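Side-chain contacts in Es1 family protein (Ehrlichia chaffeensis, PDB 3L3B), which is of unestablished function but, as a DJ-1/PfpI-family member with an amidotransferase-like domain, may take part in isoprenoid biosynthesis: residues Leu49-Arg53 and His54-Phe58; Ile154-Cys158 and Ile159-Val163; Asp230-Ser233 and Ser234-Tyr238. One frame throughout, in Å; residues are numbered along the deposited sequence.

In the fold
Along the chain the contacts come in series: contact 1 (49-58), contact 2 (154-163), then contact 3 (230-238). Contact 1 is the helix-to-strand turn of a beta-alpha-beta unit built from strand 24-29, helix 41-53 and strand 56-62; contact 2 is the turn by which strand 154-157, in the same mixed sheet as strands 24-29 and 56-62, enters helix 160-168. Their centres are 19 Å apart, without touching. Contact 3, the last turns of helix 221-238, meets both: H54 packs against I232, S233 and V236 (centres 11 Å apart), while M231 and M235 reach strand 154-157 (centres 15 Å apart). The C-terminal helix thus ties an outlying helix end to the buried middle of the DJ-1/PfpI-type fold.

Contact 1: residues Leu49-Arg53 and His54-Phe58; sequences LELDR and HNVNF
H54 turns its ring back toward the last turn of helix 41-53, edge first, and donates from ND1 to E50 O at 3.1 Å, with an N-H...O angle of 145°. Its CG stands anti to the carbonyl carbon (chi1 -86°), which swings the ring toward that oxygen; the H54 backbone N reaches E50 O as well, from the other face of the carbonyl plane. Backbone bonds close the helix as a Schellman motif: V56 N donates to L51 O at 3.0 Å and N55 N to D52 O at 2.9 Å, with N55 at positive phi (53°). Among charged groups, R53 forms a salt bridge with E50, NE and NH2 both to OE2, NE the shorter at 2.9 Å; R53 NH2 also lies 3.4 Å from H54 CE1. Apolar contacts continue past the turn, where L51 CD2 meets V56 CG1 at 3.9 Å and L51 CB approaches F58 CD2 at 4.1 Å. D52 OD2 accepts from the backbone N of Y222 in the second subunit. As a donor, H54 ND1 must carry a proton; E50 O takes H54 N and ND1, and E50 OE2 takes R53 NE and NH2, which should restrain imidazole and guanidinium at this helix end.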
loop_
_atom_site.group_PDB
_atom_site.type_symbol
_atom_site.label_atom_id
_atom_site.label_comp_id
_atom_site.label_asym_id
_atom_site.label_seq_id
_atom_site.Cartn_x
_atom_site.Cartn_y
_atom_site.Cartn_z
ATOM N N LEU B 49 4.513 3.661 -7.361
ATOM C CA LEU B 49 3.641 4.195 -8.426
ATOM C C LEU B 49 4.352 5.290 -9.220
ATOM O O LEU B 49 4.445 5.216 -10.441
ATOM C CB LEU B 49 2.326 4.716 -7.834
ATOM C CG LEU B 49 1.320 5.453 -8.706
ATOM C CD1 LEU B 49 0.752 4.519 -9.715
ATOM C CD2 LEU B 49 0.227 6.077 -7.882
ATOM N N GLU B 50 4.899 6.278 -8.524
ATOM C CA GLU B 50 5.629 7.374 -9.177
ATOM C C GLU B 50 6.949 6.986 -9.833
ATOM O O GLU B 50 7.298 7.532 -10.869
ATOM C CB GLU B 50 5.822 8.529 -8.192
ATOM C CG GLU B 50 4.470 9.122 -7.787
ATOM C CD GLU B 50 3.756 9.696 -9.008
ATOM O OE1 GLU B 50 2.745 9.105 -9.443
ATOM O OE2 GLU B 50 4.242 10.693 -9.572
ATOM N N LEU B 51 7.705 6.057 -9.253
ATOM C CA LEU B 51 8.847 5.504 -9.992
ATOM C C LEU B 51 8.350 4.911 -11.299
ATOM O O LEU B 51 8.888 5.211 -12.360
ATOM C CB LEU B 51 9.618 4.455 -9.182
ATOM C CG LEU B 51 10.431 5.008 -8.007
ATOM C CD1 LEU B 51 10.909 3.888 -7.095
ATOM C CD2 LEU B 51 11.641 5.869 -8.515
ATOM N N ASP B 52 7.304 4.092 -11.234
ATOM C CA ASP B 52 6.786 3.429 -12.433
ATOM C C ASP B 52 6.206 4.442 -13.458
ATOM O O ASP B 52 6.437 4.334 -14.663
ATOM C CB ASP B 52 5.785 2.320 -12.079
ATOM C CG ASP B 52 5.522 1.407 -13.269
ATOM O OD1 ASP B 52 6.459 0.761 -13.740
ATOM O OD2 ASP B 52 4.412 1.406 -13.786
ATOM N N ARG B 53 5.579 5.506 -12.965
ATOM C CA ARG B 53 5.045 6.537 -13.840
ATOM C C ARG B 53 6.150 7.180 -14.670
ATOM O O ARG B 53 5.898 7.649 -15.768
ATOM C CB ARG B 53 4.287 7.600 -13.039
ATOM C CG ARG B 53 3.540 8.639 -13.887
ATOM C CD ARG B 53 2.696 9.652 -13.054
ATOM N NE ARG B 53 3.556 10.623 -12.353
ATOM C CZ ARG B 53 4.253 11.597 -12.942
ATOM N NH1 ARG B 53 4.196 11.789 -14.264
ATOM N NH2 ARG B 53 5.028 12.399 -12.204
ATOM N N HIS B 54 7.372 7.191 -14.116
ATOM C CA HIS B 54 8.568 7.756 -14.732
ATOM C C HIS B 54 9.400 6.719 -15.472
ATOM O O HIS B 54 10.555 7.013 -15.842
ATOM C CB HIS B 54 9.444 8.359 -13.633
ATOM C CG HIS B 54 9.080 9.753 -13.286
ATOM N ND1 HIS B 54 8.499 10.097 -12.089
ATOM C CD2 HIS B 54 9.188 10.894 -13.998
ATOM C CE1 HIS B 54 8.291 11.400 -12.066
ATOM N NE2 HIS B 54 8.693 11.905 -13.216
ATOM N N ASN B 55 8.827 5.528 -15.715
ATOM C CA ASN B 55 9.559 4.397 -16.360
ATOM C C ASN B 55 10.871 4.070 -15.665
ATOM O O ASN B 55 11.866 3.776 -16.321
ATOM C CB ASN B 55 9.847 4.692 -17.834
ATOM C CG ASN B 55 8.602 4.929 -18.602
ATOM O OD1 ASN B 55 7.547 4.434 -18.230
ATOM N ND2 ASN B 55 8.685 5.719 -19.636
ATOM N N VAL B 56 10.873 4.184 -14.335
ATOM C CA VAL B 56 12.021 3.802 -13.517
ATOM C C VAL B 56 11.697 2.453 -12.923
ATOM O O VAL B 56 10.736 2.303 -12.131
ATOM C CB VAL B 56 12.315 4.804 -12.387
ATOM C CG1 VAL B 56 13.518 4.321 -11.571
ATOM C CG2 VAL B 56 12.530 6.203 -12.944
ATOM N N ASN B 57 12.456 1.445 -13.334
ATOM C CA ASN B 57 12.234 0.098 -12.808
ATOM C C ASN B 57 12.755 0.084 -11.372
ATOM O O ASN B 57 13.647 0.892 -11.006
ATOM C CB ASN B 57 12.966 -0.928 -13.700
ATOM C CG ASN B 57 12.209 -1.216 -15.050
ATOM O OD1 ASN B 57 11.085 -0.757 -15.269
ATOM N ND2 ASN B 57 12.843 -1.974 -15.939
ATOM N N PHE B 58 12.249 -0.799 -10.535
ATOM C CA PHE B 58 12.772 -0.823 -9.185
ATOM C C PHE B 58 12.867 -2.200 -8.597
ATOM O O PHE B 58 12.241 -3.160 -9.079
ATOM C CB PHE B 58 11.925 0.074 -8.264
ATOM C CG PHE B 58 10.449 -0.310 -8.221
ATOM C CD1 PHE B 58 10.010 -1.316 -7.410
ATOM C CD2 PHE B 58 9.525 0.359 -8.989
ATOM C CE1 PHE B 58 8.660 -1.681 -7.390
ATOM C CE2 PHE B 58 8.185 0.016 -8.958
ATOM C CZ PHE B 58 7.772 -1.012 -8.159
#

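Contact 2: residues Ile154-Cys158 and Ile159-Val163; sequences IGAVC and ISPAV
A156 and P161 meet where strand 154-157 gives way to helix 160-168: A156 CB lies 3.8 Å from P161 CD, and the same methyl is 3.8 Å from S160 CB. Two carbons of the proline ring also meet carbonyl oxygens, CG 3.5 Å from A156 O and CD 3.1 Å from C158 O. Next comes the polar link, S160 N to V157 O at 3.1 Å with an N-H...O angle of 149°. It closes a type II' beta turn from V157 to S160, with C158 at positive phi (68°) in its second position. In the DJ-1/PfpI fold such a strand-to-helix turn carries the cysteine of the nucleophile elbow, and C158 is consistent with that place. Its SG is anti to the backbone N (chi1 -159°), beside the carbonyl carbon, bringing the sulfur to 3.3 Å from I159 N. Farther out, E43 of helix 41-53 packs on C158 and V157, and M216 also touches C158. S160 OG donates to P114 O, joining the helix start to the chain just after strand 110-113. The strand itself is held by backbone bonds from G155 to L111 and I113 on one neighbour, and from A156 to F210 on the other.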
loop_
_atom_site.group_PDB
_atom_site.type_symbol
_atom_site.label_atom_id
_atom_site.label_comp_id
_atom_site.label_asym_id
_atom_site.label_seq_id
_atom_site.Cartn_x
_atom_site.Cartn_y
_atom_site.Cartn_z
ATOM N N ILE B 154 19.448 9.994 -3.275
ATOM C CA ILE B 154 18.784 9.267 -2.230
ATOM C C ILE B 154 17.536 10.086 -1.852
ATOM O O ILE B 154 17.635 11.263 -1.504
ATOM C CB ILE B 154 19.662 9.137 -0.969
ATOM C CG1 ILE B 154 20.905 8.288 -1.188
ATOM C CG2 ILE B 154 18.880 8.529 0.220
ATOM C CD1 ILE B 154 21.950 8.470 -0.045
ATOM N N GLY B 155 16.367 9.443 -1.942
ATOM C CA GLY B 155 15.098 10.031 -1.524
ATOM C C GLY B 155 14.596 9.417 -0.229
ATOM O O GLY B 155 14.763 8.233 -0.021
ATOM N N ALA B 156 13.968 10.224 0.638
ATOM C CA ALA B 156 13.586 9.781 1.972
ATOM C C ALA B 156 12.266 10.455 2.347
ATOM O O ALA B 156 12.074 11.646 2.122
ATOM C CB ALA B 156 14.744 10.089 3.048
ATOM N N VAL B 157 11.335 9.677 2.861
ATOM C CA VAL B 157 9.989 10.141 3.137
ATOM C C VAL B 157 9.700 10.008 4.637
ATOM O O VAL B 157 10.133 9.039 5.324
ATOM C CB VAL B 157 8.965 9.297 2.341
ATOM C CG1 VAL B 157 7.483 9.855 2.513
ATOM C CG2 VAL B 157 9.405 9.188 0.856
ATOM N N CYS B 158 9.011 11.005 5.141
ATOM C CA CYS B 158 8.503 11.024 6.496
ATOM C C CYS B 158 9.610 11.106 7.569
ATOM O O CYS B 158 10.280 12.111 7.643
ATOM C CB CYS B 158 7.570 9.843 6.692
ATOM S SG CYS B 158 6.523 10.189 8.052
ATOM N N ILE B 159 9.812 10.086 8.391
ATOM C CA ILE B 159 10.922 10.136 9.360
ATOM C C ILE B 159 12.268 9.735 8.741
ATOM O O ILE B 159 13.346 10.025 9.296
ATOM C CB ILE B 159 10.636 9.222 10.569
ATOM C CG1 ILE B 159 11.505 9.586 11.776
ATOM C CG2 ILE B 159 10.780 7.711 10.150
ATOM C CD1 ILE B 159 11.377 11.060 12.307
ATOM N N SER B 160 12.229 9.085 7.597
ATOM C CA SER B 160 13.467 8.588 6.976
ATOM C C SER B 160 14.544 9.678 6.763
ATOM O O SER B 160 15.733 9.361 6.880
ATOM C CB SER B 160 13.175 7.862 5.655
ATOM O OG SER B 160 12.430 6.653 5.966
ATOM N N PRO B 161 14.136 10.934 6.501
ATOM C CA PRO B 161 15.165 11.963 6.324
ATOM C C PRO B 161 16.051 12.138 7.543
ATOM O O PRO B 161 17.241 12.409 7.384
ATOM C CB PRO B 161 14.359 13.226 5.997
ATOM C CG PRO B 161 13.148 12.742 5.320
ATOM C CD PRO B 161 12.820 11.401 6.007
ATOM N N ALA B 162 15.469 11.981 8.745
ATOM C CA ALA B 162 16.188 12.098 10.014
ATOM C C ALA B 162 17.218 11.001 10.135
ATOM O O ALA B 162 18.372 11.244 10.542
ATOM C CB ALA B 162 15.173 12.054 11.247
ATOM N N VAL B 163 16.832 9.789 9.755
ATOM C CA VAL B 163 17.742 8.676 9.784
ATOM C C VAL B 163 18.900 8.839 8.783
ATOM O O VAL B 163 20.048 8.485 9.110
ATOM C CB VAL B 163 17.066 7.352 9.536
ATOM C CG1 VAL B 163 18.104 6.176 9.712
ATOM C CG2 VAL B 163 15.853 7.190 10.496
#

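Contact 3: residues Asp230-Ser233 and Ser234-Tyr238; sequences DMIS and SMVNY
S234 reaches back one turn to D230, whose carbonyl oxygen accepts twice: from S234 OG at 2.7 Å and from S234 N at 3.0 Å. The two donors come from opposite faces of the carbonyl plane, so the hydroxyl adds to the helical bond without displacing it. With OG anti to the carbonyl carbon and beside the backbone N (chi1 -61°), the hydroxyl is directed back along the helix. S233 uses its hydroxyl likewise, donating to Q229 O, while D230 OD1 is paired with S201 OG. The following carbonyls are satisfied by ordinary i to i+4 bonds: M235 N to M231 O at 3.0 Å, V236 N to I232 O at 2.8 Å with an N-H...O angle of 171°, and N237 N to S233 O at 2.8 Å. The amide of N237 also folds near S233 O, but ND2 is poorly angled and makes no hydrogen bond there. Apolar groups gather on another side of the helix: I232 CG2 meets V236 CG2 at 4.1 Å, and M235 SD lies 4.3 Å from I232 CD1 and 4.4 Å from M231 CE. M231 and M235 rest on V112 of strand 110-113 and F210 of strand 209-212; I232 touches V112 too and reaches E50 and L51, and S233 meets R53. Helix 221-238 therefore packs over the central sheet and alongside helix 41-53.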
loop_
_atom_site.group_PDB
_atom_site.type_symbol
_atom_site.label_atom_id
_atom_site.label_comp_id
_atom_site.label_asym_id
_atom_site.label_seq_id
_atom_site.Cartn_x
_atom_site.Cartn_y
_atom_site.Cartn_z
ATOM N N ASP B 230 6.388 15.030 -6.158
ATOM C CA ASP B 230 7.391 16.068 -6.374
ATOM C C ASP B 230 8.822 15.587 -6.082
ATOM O O ASP B 230 9.770 15.967 -6.765
ATOM C CB ASP B 230 7.105 17.263 -5.499
ATOM C CG ASP B 230 7.927 18.481 -5.927
ATOM O OD1 ASP B 230 8.820 18.915 -5.158
ATOM O OD2 ASP B 230 7.719 18.941 -7.065
ATOM N N MET B 231 8.960 14.750 -5.056
ATOM C CA MET B 231 10.246 14.228 -4.696
ATOM C C MET B 231 10.833 13.354 -5.812
ATOM O O MET B 231 11.954 13.572 -6.241
ATOM C CB MET B 231 10.130 13.435 -3.396
ATOM C CG MET B 231 11.474 13.097 -2.884
ATOM S SD MET B 231 11.467 12.038 -1.482
ATOM C CE MET B 231 11.123 10.468 -2.245
ATOM N N ILE B 232 10.055 12.399 -6.306
ATOM C CA ILE B 232 10.512 11.447 -7.312
ATOM C C ILE B 232 10.779 12.175 -8.625
ATOM O O ILE B 232 11.835 11.948 -9.243
ATOM C CB ILE B 232 9.476 10.310 -7.563
ATOM C CG1 ILE B 232 9.210 9.452 -6.298
ATOM C CG2 ILE B 232 9.907 9.484 -8.773
ATOM C CD1 ILE B 232 10.407 8.769 -5.608
ATOM N N SER B 233 9.863 13.067 -9.035
ATOM C CA SER B 233 10.134 13.979 -10.153
ATOM C C SER B 233 11.500 14.641 -10.026
ATOM O O SER B 233 12.289 14.607 -10.955
ATOM C CB SER B 233 9.073 15.092 -10.275
ATOM O OG SER B 233 7.785 14.539 -10.501
ATOM N N SER B 234 11.762 15.257 -8.877
ATOM C CA SER B 234 12.995 16.009 -8.677
ATOM C C SER B 234 14.205 15.105 -8.788
ATOM O O SER B 234 15.233 15.495 -9.317
ATOM C CB SER B 234 12.995 16.683 -7.307
ATOM O OG SER B 234 11.907 17.583 -7.212
ATOM N N MET B 235 14.100 13.899 -8.260
ATOM C CA MET B 235 15.189 12.933 -8.388
ATOM C C MET B 235 15.420 12.563 -9.857
ATOM O O MET B 235 16.546 12.550 -10.347
ATOM C CB MET B 235 14.904 11.659 -7.566
ATOM C CG MET B 235 14.900 11.884 -6.073
ATOM S SD MET B 235 14.372 10.392 -5.200
ATOM C CE MET B 235 16.018 9.576 -5.314
ATOM N N VAL B 236 14.343 12.251 -10.552
ATOM C CA VAL B 236 14.430 11.906 -11.966
ATOM C C VAL B 236 14.978 13.080 -12.830
ATOM O O VAL B 236 15.793 12.862 -13.732
ATOM C CB VAL B 236 13.059 11.414 -12.517
ATOM C CG1 VAL B 236 13.141 11.163 -14.032
ATOM C CG2 VAL B 236 12.577 10.152 -11.786
ATOM N N ASN B 237 14.549 14.312 -12.553
ATOM C CA ASN B 237 15.002 15.461 -13.327
ATOM C C ASN B 237 16.479 15.687 -13.058
ATOM O O ASN B 237 17.228 16.125 -13.939
ATOM C CB ASN B 237 14.275 16.748 -12.939
ATOM C CG ASN B 237 12.793 16.711 -13.223
ATOM O OD1 ASN B 237 12.064 17.582 -12.749
ATOM N ND2 ASN B 237 12.328 15.703 -13.965
ATOM N N TYR B 238 16.890 15.418 -11.828
ATOM C CA TYR B 238 18.293 15.517 -11.490
ATOM C C TYR B 238 19.142 14.567 -12.345
ATOM O O TYR B 238 20.235 14.938 -12.746
ATOM C CB TYR B 238 18.548 15.271 -9.998
ATOM C CG TYR B 238 20.003 15.394 -9.694
ATOM C CD1 TYR B 238 20.547 16.628 -9.339
ATOM C CD2 TYR B 238 20.860 14.309 -9.865
ATOM C CE1 TYR B 238 21.906 16.770 -9.110
ATOM C CE2 TYR B 238 22.221 14.438 -9.635
ATOM C CZ TYR B 238 22.737 15.670 -9.260
ATOM O OH TYR B 238 24.082 15.806 -9.013
#